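Local coordinates for protein hydrogen peroxide-inducible genes activator (PDB 6G1D) that senses hydrogen peroxide and, as a LysR-type transcription factor, probably controls peroxide-inducible genes by binding DNA through a helix-turn-helix domain, at residues Leu15-Thr20 against Pro39-Ala44; Ala22-Lys25 against Thr29-Thr32; Leu119-Glu124 against Leu303-Gln308; Ala143-Gly148 against Pro162-Ile167; Ala149-Met154 against Ser290-Glu295. The protein carries 1 engineered substitution. All coordinates share one frame; numbering follows the deposited sequence. Where two conformers were deposited one is given.

Contact 1 (Leu15-Thr20 against Pro39-Ala44); sequences LRTFVT and PSLSQA
T17 of helix 12-24 sets its branched end against L41 and A44, one turn apart on helix 38-52. The two T17 branches divide the work. Its methyl CG2 meets the leucine, with T17 CG2 to L41 CD1 at 3.5 Å, and lies 3.6 Å from the backbone atom L41 O. The hydroxyl side faces the alanine methyl, T17 OG1 to A44 CB being 3.7 Å. L41 CD1 also comes near the hydroxyl, 3.8 Å from T17 OG1, so this one methyl spans both branches. The T17 and L41 side chains run at a slant to one another. L41 does not start out pointing at the other helix: with CG anti to the backbone N (chi1 -173°) the chain swings round and brings CD1 onto T17. At this point the backbones are close, 6.5 Å from T17 CA to L41 CA, which the small T17 and A44 side chains permit.

L34, in the loop between helices 27-33 and 38-52, packs on both T17 and L41, and L45 adds to the cover over T17. The contact between the segments is therefore carried by methyl packing, and the T17 hydroxyl is met across it by carbon alone, consistent with a join that depends on shape rather than polar pairing.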
# COMPACT_ATOMS: atom_id res chain seq x y z
N LEU B 15 -36.28 10.80 -7.75
CA LEU B 15 -34.88 10.76 -7.36
C LEU B 15 -33.99 10.37 -8.53
O LEU B 15 -32.91 10.96 -8.67
CB LEU B 15 -34.66 9.85 -6.16
CG LEU B 15 -35.31 10.34 -4.83
CD1 LEU B 15 -35.00 9.33 -3.73
CD2 LEU B 15 -34.81 11.70 -4.45
N ARG B 16 -34.42 9.40 -9.35
CA ARG B 16 -33.64 9.02 -10.54
C ARG B 16 -33.49 10.22 -11.46
O ARG B 16 -32.40 10.51 -11.95
CB ARG B 16 -34.27 7.84 -11.30
CG ARG B 16 -34.07 6.53 -10.53
CD ARG B 16 -34.33 5.21 -11.24
NE ARG B 16 -35.71 4.75 -11.11
CZ ARG B 16 -36.21 3.90 -10.19
NH1 ARG B 16 -35.45 3.31 -9.23
NH2 ARG B 16 -37.51 3.59 -10.26
N THR B 17 -34.57 10.96 -11.68
CA THR B 17 -34.49 12.17 -12.49
C THR B 17 -33.47 13.16 -11.95
O THR B 17 -32.65 13.67 -12.70
CB THR B 17 -35.87 12.85 -12.65
OG1 THR B 17 -36.65 12.11 -13.55
CG2 THR B 17 -35.75 14.27 -13.19
N PHE B 18 -33.53 13.43 -10.66
CA PHE B 18 -32.58 14.37 -10.04
C PHE B 18 -31.13 13.91 -10.22
O PHE B 18 -30.27 14.68 -10.62
CB PHE B 18 -32.92 14.52 -8.54
CG PHE B 18 -31.90 15.21 -7.72
CD1 PHE B 18 -31.27 16.38 -8.16
CD2 PHE B 18 -31.56 14.73 -6.45
CE1 PHE B 18 -30.35 17.03 -7.37
CE2 PHE B 18 -30.62 15.36 -5.68
CZ PHE B 18 -30.03 16.51 -6.15
N VAL B 19 -30.87 12.66 -9.90
CA VAL B 19 -29.50 12.13 -9.91
C VAL B 19 -28.96 12.14 -11.36
O VAL B 19 -27.83 12.54 -11.60
CB VAL B 19 -29.48 10.74 -9.26
CG1 VAL B 19 -28.22 9.97 -9.57
CG2 VAL B 19 -29.68 10.86 -7.75
N THR B 20 -29.82 11.70 -12.25
CA THR B 20 -29.45 11.69 -13.66
C THR B 20 -29.06 13.11 -14.36
O THR B 20 -28.03 13.46 -15.00
CB THR B 20 -30.57 11.05 -14.47
OG1 THR B 20 -30.70 9.69 -14.06
CG2 THR B 20 -30.24 11.07 -15.91
N PRO B 39 -40.14 17.30 -21.50
CA PRO B 39 -41.23 17.73 -20.61
C PRO B 39 -41.48 16.81 -19.40
O PRO B 39 -41.65 17.33 -18.29
CB PRO B 39 -42.47 17.77 -21.55
CG PRO B 39 -41.91 17.97 -22.92
CD PRO B 39 -40.51 17.39 -22.92
N SER B 40 -41.46 15.49 -19.60
CA SER B 40 -41.64 14.53 -18.47
C SER B 40 -40.54 14.65 -17.42
O SER B 40 -40.81 14.61 -16.21
CB SER B 40 -41.69 13.08 -18.97
OG SER B 40 -42.93 12.84 -19.63
N LEU B 41 -39.31 14.79 -17.90
CA LEU B 41 -38.16 14.99 -17.02
C LEU B 41 -38.34 16.25 -16.20
O LEU B 41 -38.15 16.21 -14.99
CB LEU B 41 -36.88 15.10 -17.84
CG LEU B 41 -35.58 15.14 -17.02
CD1 LEU B 41 -35.08 13.76 -16.61
CD2 LEU B 41 -34.54 15.94 -17.82
N SER B 42 -38.65 17.37 -16.85
CA SER B 42 -38.82 18.64 -16.13
C SER B 42 -39.99 18.60 -15.12
O SER B 42 -39.85 19.14 -14.05
CB SER B 42 -38.97 19.80 -17.12
OG SER B 42 -40.24 19.78 -17.70
N GLN B 43 -41.09 17.94 -15.47
CA GLN B 43 -42.23 17.73 -14.56
C GLN B 43 -41.84 16.95 -13.31
O GLN B 43 -42.23 17.31 -12.22
CB GLN B 43 -43.39 16.98 -15.24
CG GLN B 43 -44.63 16.85 -14.31
CD GLN B 43 -45.23 15.44 -14.09
OE1 GLN B 43 -45.91 14.91 -14.99
NE2 GLN B 43 -45.05 14.85 -12.86
N ALA B 44 -41.07 15.88 -13.47
CA ALA B 44 -40.57 15.09 -12.35
C ALA B 44 -39.64 15.91 -11.46
O ALA B 44 -39.75 15.87 -10.23
CB ALA B 44 -39.84 13.84 -12.85

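Contact 2 (Ala22-Lys25 against Thr29-Thr32); sequences AECK and TAAT
The end of helix 12-24 and the start of helix 27-33 lie 5.7 Å apart at C24 CA and A30 CA, after a tight turn in which K25 leaves helical geometry with a positive phi of 60°. C24 is the side chain that fills the angle between them. Its sulfur stands anti to the carbonyl carbon, beside the backbone N (chi1 -64°), and from there SG comes up to the first part of the second helix. It touches the methyl of T29, C24 SG to T29 CG2 being 3.9 Å, and the backbone of the next residue, with C24 SG to A30 CA at 4.0 Å. The C24 CB carbon shares both neighbours: it lies 4.0 Å from T29 CG2, and C24 CB to A30 CB is 4.2 Å. The thiol thus rests across the T29-A30 step, while T29 turns its methyl rather than its hydroxyl to the sulfur.

T29 CB points toward the cysteine from the exposed side of the junction, whereas A30 is buried. The alanine methyl is met by T20 and I21 of helix 12-24 and by L41 of helix 38-52, which places it where three helices converge. The contact joins helix 12-24 to helix 27-33, which together with helix 38-52 probably forms the helix-turn-helix proper of the LysR-type winged DNA-binding domain.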
# COMPACT_ATOMS: atom_id res chain seq x y z
N ALA B 22 -28.12 15.65 -12.47
CA ALA B 22 -26.89 16.08 -11.75
C ALA B 22 -25.62 15.51 -12.38
O ALA B 22 -24.62 16.20 -12.47
CB ALA B 22 -26.94 15.68 -10.28
N GLU B 23 -25.68 14.23 -12.74
CA GLU B 23 -24.63 13.50 -13.47
C GLU B 23 -24.41 13.84 -14.98
O GLU B 23 -23.28 13.92 -15.42
CB GLU B 23 -24.75 12.00 -13.21
CG GLU B 23 -24.44 11.65 -11.76
CD GLU B 23 -24.83 10.24 -11.36
OE1 GLU B 23 -25.38 9.49 -12.19
OE2 GLU B 23 -24.59 9.88 -10.19
N CYS B 24 -25.49 14.01 -15.75
CA CYS B 24 -25.42 14.36 -17.19
C CYS B 24 -25.14 15.82 -17.50
O CYS B 24 -24.57 16.12 -18.56
CB CYS B 24 -26.71 13.95 -17.91
SG CYS B 24 -27.00 12.18 -17.90
N LYS B 25 -25.59 16.72 -16.62
CA LYS B 25 -25.45 18.18 -16.78
C LYS B 25 -26.13 18.74 -18.06
O LYS B 25 -25.82 19.85 -18.54
CB LYS B 25 -23.96 18.59 -16.76
CG LYS B 25 -23.16 18.08 -15.56
CD LYS B 25 -23.54 18.82 -14.28
CE LYS B 25 -22.76 20.12 -14.14
NZ LYS B 25 -21.28 19.92 -13.95
N THR B 29 -29.84 15.01 -22.62
CA THR B 29 -29.07 13.78 -22.37
C THR B 29 -29.71 13.02 -21.21
O THR B 29 -29.86 11.79 -21.29
CB THR B 29 -27.60 14.12 -22.00
OG1 THR B 29 -27.00 14.84 -23.08
CG2 THR B 29 -26.79 12.85 -21.71
N ALA B 30 -30.13 13.74 -20.16
CA ALA B 30 -30.71 13.07 -18.99
C ALA B 30 -32.00 12.37 -19.37
O ALA B 30 -32.25 11.22 -18.97
CB ALA B 30 -30.93 14.07 -17.84
N ALA B 31 -32.81 13.04 -20.17
CA ALA B 31 -34.10 12.51 -20.60
C ALA B 31 -33.92 11.27 -21.45
O ALA B 31 -34.67 10.29 -21.29
CB ALA B 31 -34.90 13.58 -21.38
N THR B 32 -32.98 11.31 -22.37
CA THR B 32 -32.70 10.14 -23.25
C THR B 32 -32.17 8.99 -22.39
O THR B 32 -32.53 7.86 -22.61
CB THR B 32 -31.72 10.48 -24.38
OG1 THR B 32 -30.49 10.92 -23.82
CG2 THR B 32 -32.29 11.57 -25.30

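Contact 3 (Leu119-Glu124 against Leu303-Gln308); sequences LSIVDE and LQRAFQ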
# COMPACT_ATOMS: atom_id res chain seq x y z
N LEU B 119 -18.47 -20.39 -15.57
CA LEU B 119 -19.33 -19.33 -16.09
C LEU B 119 -20.25 -19.80 -17.23
O LEU B 119 -21.36 -19.33 -17.34
CB LEU B 119 -18.52 -18.11 -16.54
CG LEU B 119 -17.84 -17.34 -15.38
CD1 LEU B 119 -16.90 -16.29 -15.87
CD2 LEU B 119 -18.87 -16.67 -14.54
N SER B 120 -19.77 -20.71 -18.06
CA SER B 120 -20.57 -21.24 -19.16
C SER B 120 -21.71 -22.14 -18.64
O SER B 120 -22.84 -22.05 -19.12
CB SER B 120 -19.67 -22.01 -20.16
OG SER B 120 -20.46 -22.58 -21.17
N ILE B 121 -21.43 -22.98 -17.64
CA ILE B 121 -22.46 -23.79 -16.99
C ILE B 121 -23.54 -22.92 -16.34
O ILE B 121 -24.74 -23.18 -16.46
CB ILE B 121 -21.85 -24.70 -15.90
CG1 ILE B 121 -21.05 -25.81 -16.58
CG2 ILE B 121 -22.93 -25.31 -15.02
CD1 ILE B 121 -20.18 -26.59 -15.63
N VAL B 122 -23.10 -21.90 -15.64
CA VAL B 122 -23.98 -20.98 -14.97
C VAL B 122 -24.84 -20.23 -15.98
O VAL B 122 -26.02 -20.11 -15.78
CB VAL B 122 -23.17 -20.00 -14.07
CG1 VAL B 122 -23.89 -18.68 -13.80
CG2 VAL B 122 -22.76 -20.73 -12.79
N ASP B 123 -24.24 -19.71 -17.03
CA ASP B 123 -24.97 -18.96 -18.06
C ASP B 123 -26.10 -19.81 -18.69
O ASP B 123 -27.22 -19.32 -18.87
CB ASP B 123 -24.01 -18.44 -19.14
CG ASP B 123 -24.73 -17.81 -20.33
OD1 ASP B 123 -25.31 -16.70 -20.20
OD2 ASP B 123 -24.72 -18.42 -21.40
N GLU B 124 -25.81 -21.09 -18.98
CA GLU B 124 -26.78 -21.99 -19.58
C GLU B 124 -27.80 -22.57 -18.58
O GLU B 124 -28.98 -22.59 -18.88
CB GLU B 124 -26.05 -23.11 -20.36
CG GLU B 124 -26.95 -24.07 -21.11
CD GLU B 124 -26.21 -24.97 -22.11
OE1 GLU B 124 -26.77 -25.16 -23.20
OE2 GLU B 124 -25.10 -25.47 -21.81
N LEU B 303 -18.83 -26.41 -9.66
CA LEU B 303 -17.38 -26.33 -9.61
C LEU B 303 -16.71 -27.69 -9.87
O LEU B 303 -15.68 -27.72 -10.52
CB LEU B 303 -16.91 -25.71 -8.29
CG LEU B 303 -17.31 -24.26 -8.10
CD1 LEU B 303 -16.96 -23.80 -6.67
CD2 LEU B 303 -16.64 -23.37 -9.14
N GLN B 304 -17.27 -28.78 -9.35
CA GLN B 304 -16.71 -30.10 -9.63
C GLN B 304 -16.82 -30.45 -11.11
O GLN B 304 -15.86 -31.05 -11.70
CB GLN B 304 -17.38 -31.17 -8.79
CG GLN B 304 -17.06 -31.03 -7.29
CD GLN B 304 -17.88 -32.00 -6.47
OE1 GLN B 304 -19.10 -32.14 -6.68
NE2 GLN B 304 -17.22 -32.70 -5.56
N ARG B 305 -17.94 -30.07 -11.74
CA ARG B 305 -18.10 -30.27 -13.17
C ARG B 305 -17.14 -29.38 -13.97
O ARG B 305 -16.52 -29.84 -14.93
CB ARG B 305 -19.56 -30.07 -13.62
CG ARG B 305 -20.53 -31.11 -13.10
CD ARG B 305 -21.98 -30.68 -13.29
NE ARG B 305 -22.24 -30.28 -14.68
CZ ARG B 305 -23.23 -29.47 -15.08
NH1 ARG B 305 -24.10 -28.94 -14.22
NH2 ARG B 305 -23.35 -29.17 -16.37
N ALA B 306 -17.03 -28.13 -13.58
CA ALA B 306 -16.10 -27.20 -14.22
C ALA B 306 -14.67 -27.68 -14.19
O ALA B 306 -13.95 -27.55 -15.18
CB ALA B 306 -16.20 -25.80 -13.57
N PHE B 307 -14.25 -28.24 -13.07
CA PHE B 307 -12.91 -28.78 -12.94
C PHE B 307 -12.70 -29.96 -13.89
O PHE B 307 -11.64 -30.06 -14.51
CB PHE B 307 -12.59 -29.19 -11.50
CG PHE B 307 -11.24 -29.81 -11.33
CD1 PHE B 307 -10.09 -29.05 -11.56
CD2 PHE B 307 -11.10 -31.16 -11.00
CE1 PHE B 307 -8.82 -29.62 -11.45
CE2 PHE B 307 -9.84 -31.73 -10.86
CZ PHE B 307 -8.71 -30.96 -11.09
N GLN B 308 -13.68 -30.85 -13.98
CA GLN B 308 -13.59 -31.99 -14.92
C GLN B 308 -13.40 -31.53 -16.36
O GLN B 308 -12.64 -32.12 -17.11
CB GLN B 308 -14.80 -32.93 -14.83
CG GLN B 308 -14.84 -33.79 -13.56
CD GLN B 308 -13.51 -34.53 -13.29
OE1 GLN B 308 -13.05 -35.33 -14.11
NE2 GLN B 308 -12.89 -34.24 -12.14
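In the LysR substrate-binding domain, which has the fold of the periplasmic binding proteins, helix 111-125 packs beside the long C-terminal helix 293-316, and I121 makes the join to R305 and A306. The isoleucine sends its branches to different places. CG2, anti to the backbone N, reaches the end of the arginine, with I121 CG2 to R305 NH1 at 3.9 Å. CG1 stands beside the backbone N (chi1 -71°) and carries CD1 on to the second helix, where I121 CD1 is 4.1 Å from A306 N and equally far from R305 CB.

The R305 chain bends at chi3 (52°), which folds the guanidinium back over the isoleucine. One face of that flat group receives I121, its CD1 standing off-centre toward the rim, and I121 CG1 approaches R305 NH2 to 4.1 Å. The cationic end is thus laid on an aliphatic side chain while its charge is answered by E125, which forms a salt bridge with R305 NH1; that pairing probably helps keep the group in place over I121. The nearest CA atoms, I121 CA and A306 CA, are 7.7 Å apart, a gap the isoleucine spans.

A306 also meets I114 and S117 of helix 111-125. On the other flanks, L303 and F307 of helix 293-316 turn to strand 164-179, F307 stacking its ring with Y170, while V122 of helix 111-125 packs on L129 of strand 129-135.

Contact 4 (Ala143-Gly148 against Pro162-Ile167); sequences ALLRDG and PGMKEI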
# COMPACT_ATOMS: atom_id res chain seq x y z
N ALA B 143 -10.93 -13.01 5.20
CA ALA B 143 -11.37 -11.76 5.84
C ALA B 143 -12.68 -11.24 5.20
O ALA B 143 -13.61 -10.82 5.91
CB ALA B 143 -10.28 -10.70 5.80
N LEU B 144 -12.75 -11.29 3.87
CA LEU B 144 -13.95 -10.88 3.15
C LEU B 144 -15.15 -11.80 3.50
O LEU B 144 -16.27 -11.33 3.63
CB LEU B 144 -13.72 -10.88 1.61
CG LEU B 144 -12.69 -9.81 1.12
CD1 LEU B 144 -12.18 -10.15 -0.28
CD2 LEU B 144 -13.20 -8.35 1.17
N LEU B 145 -14.89 -13.09 3.67
CA LEU B 145 -15.93 -14.04 4.08
C LEU B 145 -16.45 -13.70 5.46
O LEU B 145 -17.65 -13.69 5.67
CB LEU B 145 -15.37 -15.48 4.09
CG LEU B 145 -16.18 -16.76 3.76
CD1 LEU B 145 -17.10 -16.64 2.57
CD2 LEU B 145 -15.21 -17.91 3.56
N ARG B 146 -15.54 -13.45 6.40
CA ARG B 146 -15.95 -13.11 7.76
C ARG B 146 -16.77 -11.82 7.79
O ARG B 146 -17.74 -11.77 8.53
CB ARG B 146 -14.75 -13.07 8.72
CG ARG B 146 -13.81 -11.90 8.71
CD ARG B 146 -13.16 -11.67 10.08
NE ARG B 146 -12.08 -10.69 9.93
CZ ARG B 146 -10.77 -10.96 9.79
NH1 ARG B 146 -10.29 -12.21 9.81
NH2 ARG B 146 -9.92 -9.94 9.61
N ASP B 147 -16.43 -10.83 6.95
CA ASP B 147 -17.14 -9.53 6.92
C ASP B 147 -18.42 -9.56 6.08
O ASP B 147 -19.16 -8.57 6.05
CB ASP B 147 -16.26 -8.40 6.34
CG ASP B 147 -14.99 -8.16 7.13
OD1 ASP B 147 -14.96 -8.43 8.36
OD2 ASP B 147 -14.00 -7.71 6.50
N GLY B 148 -18.67 -10.65 5.38
CA GLY B 148 -19.84 -10.77 4.52
C GLY B 148 -19.69 -10.14 3.15
O GLY B 148 -20.65 -10.07 2.42
N PRO B 162 -11.79 -20.70 11.96
CA PRO B 162 -12.78 -21.28 12.87
C PRO B 162 -14.26 -21.13 12.60
O PRO B 162 -15.02 -22.08 12.97
CB PRO B 162 -12.39 -20.67 14.23
CG PRO B 162 -11.76 -19.39 13.87
CD PRO B 162 -10.90 -19.78 12.67
N GLY B 163 -14.77 -20.02 12.06
CA GLY B 163 -16.24 -19.94 11.87
C GLY B 163 -16.80 -20.55 10.57
O GLY B 163 -17.81 -20.05 10.09
N MET B 164 -16.01 -21.33 9.85
CA MET B 164 -16.30 -21.65 8.45
C MET B 164 -16.69 -23.11 8.28
O MET B 164 -16.26 -23.95 9.04
CB MET B 164 -15.08 -21.35 7.57
CG MET B 164 -14.60 -19.91 7.63
SD MET B 164 -15.82 -18.69 7.25
CE MET B 164 -14.81 -17.21 7.34
N LYS B 165 -17.54 -23.39 7.28
CA LYS B 165 -17.74 -24.76 6.80
C LYS B 165 -16.97 -24.92 5.49
O LYS B 165 -16.80 -23.98 4.74
CB LYS B 165 -19.21 -25.09 6.56
CG LYS B 165 -20.06 -25.17 7.83
CD LYS B 165 -21.32 -26.00 7.66
CE LYS B 165 -22.53 -25.45 8.44
NZ LYS B 165 -23.79 -25.74 7.68
N GLU B 166 -16.57 -26.15 5.20
CA GLU B 166 -15.79 -26.50 4.03
C GLU B 166 -16.49 -27.61 3.26
O GLU B 166 -16.86 -28.63 3.86
CB GLU B 166 -14.43 -27.01 4.48
CG GLU B 166 -13.64 -25.99 5.29
CD GLU B 166 -12.28 -26.46 5.72
OE1 GLU B 166 -12.03 -27.68 5.73
OE2 GLU B 166 -11.47 -25.58 6.04
N ILE B 167 -16.67 -27.41 1.96
CA ILE B 167 -17.17 -28.47 1.08
C ILE B 167 -15.98 -28.92 0.22
O ILE B 167 -15.51 -28.12 -0.59
CB ILE B 167 -18.31 -28.00 0.15
CG1 ILE B 167 -19.46 -27.40 0.95
CG2 ILE B 167 -18.85 -29.20 -0.63
CD1 ILE B 167 -20.50 -26.70 0.09
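The guanidinium of R146 has A143 CB over one face, 3.9 Å above the plane and offset toward the rim; the arginine end lies back along its own helix, over A143, while M164, at the start of strand 164-179, approaches at the base of the arginine. There the contact is with the methyl: M164 CE lies 3.9 Å from R146 N and 4.4 Å from R146 CB. L145 meets the same methyl and the sulfur. M164 CE is 3.7 Å from L145 CB, and M164 SD meets L145 CD2 at 3.8 Å, so the thioether end is laid slantwise over the leucine. A bend at chi2 of M164 (-56°) turns SD and CE toward the helix.

The segments are the last turns of helix 138-147 and the start of strand 164-179 in the LysR substrate-binding domain, a mixed alpha/beta fold of periplasmic binding protein type. G148 closes the helix in a Schellman motif: its positive phi (82°) goes with two bonds back into the last turn, one of them G148 N to L145 O at 3.2 Å. L145 O also accepts from R287 NH1. V285 of strand 267-287, beside strand 164-179 in the sheet, packs on both L145 and M164.

Contact 5 (Ala149-Met154 against Ser290-Glu295); sequences AIDVAM and SSRAEE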
# COMPACT_ATOMS: atom_id res chain seq x y z
N ALA B 149 -18.48 -9.73 2.76
CA ALA B 149 -18.26 -9.06 1.48
C ALA B 149 -18.22 -10.04 0.32
O ALA B 149 -18.37 -9.62 -0.81
CB ALA B 149 -16.99 -8.22 1.50
N ILE B 150 -17.94 -11.31 0.60
CA ILE B 150 -18.19 -12.40 -0.34
C ILE B 150 -19.02 -13.47 0.36
O ILE B 150 -19.03 -13.55 1.58
CB ILE B 150 -16.91 -13.01 -0.94
CG1 ILE B 150 -16.13 -13.81 0.11
CG2 ILE B 150 -16.02 -11.92 -1.54
CD1 ILE B 150 -14.75 -14.28 -0.31
N ASP B 151 -19.67 -14.30 -0.45
CA ASP B 151 -20.56 -15.37 0.04
C ASP B 151 -19.85 -16.71 0.23
O ASP B 151 -20.06 -17.43 1.22
CB ASP B 151 -21.74 -15.54 -0.92
CG ASP B 151 -22.63 -14.24 -1.01
OD1 ASP B 151 -22.94 -13.86 -2.17
OD2 ASP B 151 -23.13 -13.63 0.02
N VAL B 152 -19.01 -17.05 -0.74
CA VAL B 152 -18.25 -18.30 -0.70
C VAL B 152 -16.84 -18.03 -1.22
O VAL B 152 -16.63 -17.06 -1.95
CB VAL B 152 -18.90 -19.41 -1.54
CG1 VAL B 152 -20.20 -19.84 -0.95
CG2 VAL B 152 -19.10 -18.99 -2.98
N ALA B 153 -15.90 -18.89 -0.85
CA ALA B 153 -14.54 -18.78 -1.35
C ALA B 153 -14.05 -20.15 -1.79
O ALA B 153 -14.16 -21.13 -1.05
CB ALA B 153 -13.65 -18.19 -0.28
N MET B 154 -13.42 -20.18 -2.93
CA MET B 154 -12.83 -21.36 -3.44
C MET B 154 -11.32 -21.30 -3.18
O MET B 154 -10.68 -20.49 -3.72
CB MET B 154 -13.14 -21.47 -4.91
CG MET B 154 -12.63 -22.72 -5.58
SD MET B 154 -13.03 -22.81 -7.33
CE MET B 154 -11.80 -23.90 -7.82
N SER B 290 -24.29 -19.34 7.86
CA SER B 290 -25.12 -19.17 6.68
C SER B 290 -26.27 -20.17 6.65
O SER B 290 -26.14 -21.32 7.10
CB SER B 290 -24.27 -19.33 5.40
OG SER B 290 -25.06 -19.21 4.23
N SER B 291 -27.41 -19.73 6.13
CA SER B 291 -28.55 -20.61 5.93
C SER B 291 -28.60 -21.12 4.50
O SER B 291 -29.51 -21.85 4.14
CB SER B 291 -29.83 -19.84 6.26
OG SER B 291 -29.89 -18.69 5.44
N ARG B 292 -27.59 -20.79 3.68
CA ARG B 292 -27.60 -21.13 2.25
C ARG B 292 -26.78 -22.39 1.92
O ARG B 292 -26.38 -22.58 0.76
CB ARG B 292 -27.10 -19.93 1.46
CG ARG B 292 -27.87 -18.64 1.69
CD ARG B 292 -27.27 -17.47 0.95
NE ARG B 292 -27.49 -17.61 -0.48
CZ ARG B 292 -26.98 -16.83 -1.42
NH1 ARG B 292 -26.25 -15.76 -1.11
NH2 ARG B 292 -27.28 -17.07 -2.69
N ALA B 293 -26.59 -23.28 2.90
CA ALA B 293 -25.87 -24.54 2.68
C ALA B 293 -26.33 -25.24 1.39
O ALA B 293 -25.50 -25.71 0.60
CB ALA B 293 -26.09 -25.47 3.86
N GLU B 294 -27.65 -25.34 1.19
CA GLU B 294 -28.22 -26.08 0.07
C GLU B 294 -27.80 -25.49 -1.27
O GLU B 294 -27.43 -26.21 -2.16
CB GLU B 294 -29.74 -26.16 0.18
CG GLU B 294 -30.37 -27.31 -0.60
CD GLU B 294 -31.89 -27.28 -0.63
OE1 GLU B 294 -32.49 -26.18 -0.66
OE2 GLU B 294 -32.50 -28.37 -0.65
N GLU B 295 -27.87 -24.17 -1.41
CA GLU B 295 -27.39 -23.47 -2.60
C GLU B 295 -25.88 -23.61 -2.82
O GLU B 295 -25.45 -23.79 -3.94
CB GLU B 295 -27.67 -21.98 -2.55
CG GLU B 295 -29.10 -21.56 -2.67
CD GLU B 295 -29.23 -20.06 -2.51
OE1 GLU B 295 -28.97 -19.33 -3.49
OE2 GLU B 295 -29.61 -19.64 -1.39
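D151 and R292 carry opposite charges yet stand apart: D151 OD2 to R292 NH1 is 3.9 Å, a long salt bridge, with the carboxylate and guanidinium planes turned 71° from one another. The pair lies in the LysR substrate-binding domain, joining the approach to strand 152-156 to the start of helix 293-316. D151 CG, at 3.9 Å from R292 NH1, comes to the guanidinium obliquely, and the two side chains cross without either carboxylate oxygen taking a hydrogen bond from that nitrogen.

Each group has a closer partner. D151 OD1 accepts from T103 N on the neighbouring strand 100-106, which ties down OD1. R292 is held from its own helix by E295, which it grips side-on with two nitrogens. R292 NH2 donates to E295 OE1 at 2.9 Å, and R292 NE to E295 OE2 at 3.1 Å; both acceptors lie close to the guanidinium plane, but each is met from above the carboxylate plane of E295. The bend at chi3 of R292 (70°) lets the group reach E295 while NH1 is directed to D151. The result is a network of one cation between two carboxylates, which probably favours the charged form of E295, with a weaker effect on D151. E295 OE1 has a further donor in L98 N, and L102 packs on both D151 and R292.

R292 occupies the N-cap position of its helix, and the chain before it closes in an ST turn, R292 N donating to S290 OG at 3.0 Å with an N-H...O angle of 162°.

Contacts 1 and 2 share helix 12-24 and touch, their centres 9 Å apart: L41 CD2 reaches A30 CB at 4.1 Å, and T20, in one of its two conformers, packs on the same methyl, so together they pack three consecutive helices of the helix-turn-helix domain. Contacts 3, 4 and 5 belong to the substrate-binding domain, at centres about 39 to 43 Å from the first two. Contacts 4 and 5 are also 9 Å apart between centres, with L145 CD1 lying 3.3 Å from D151 O, and they reach the same sheet. Contact 3, its centre about 17 Å from that of contact 5, shares helix 293-316 with it and touches it through L303 and M154.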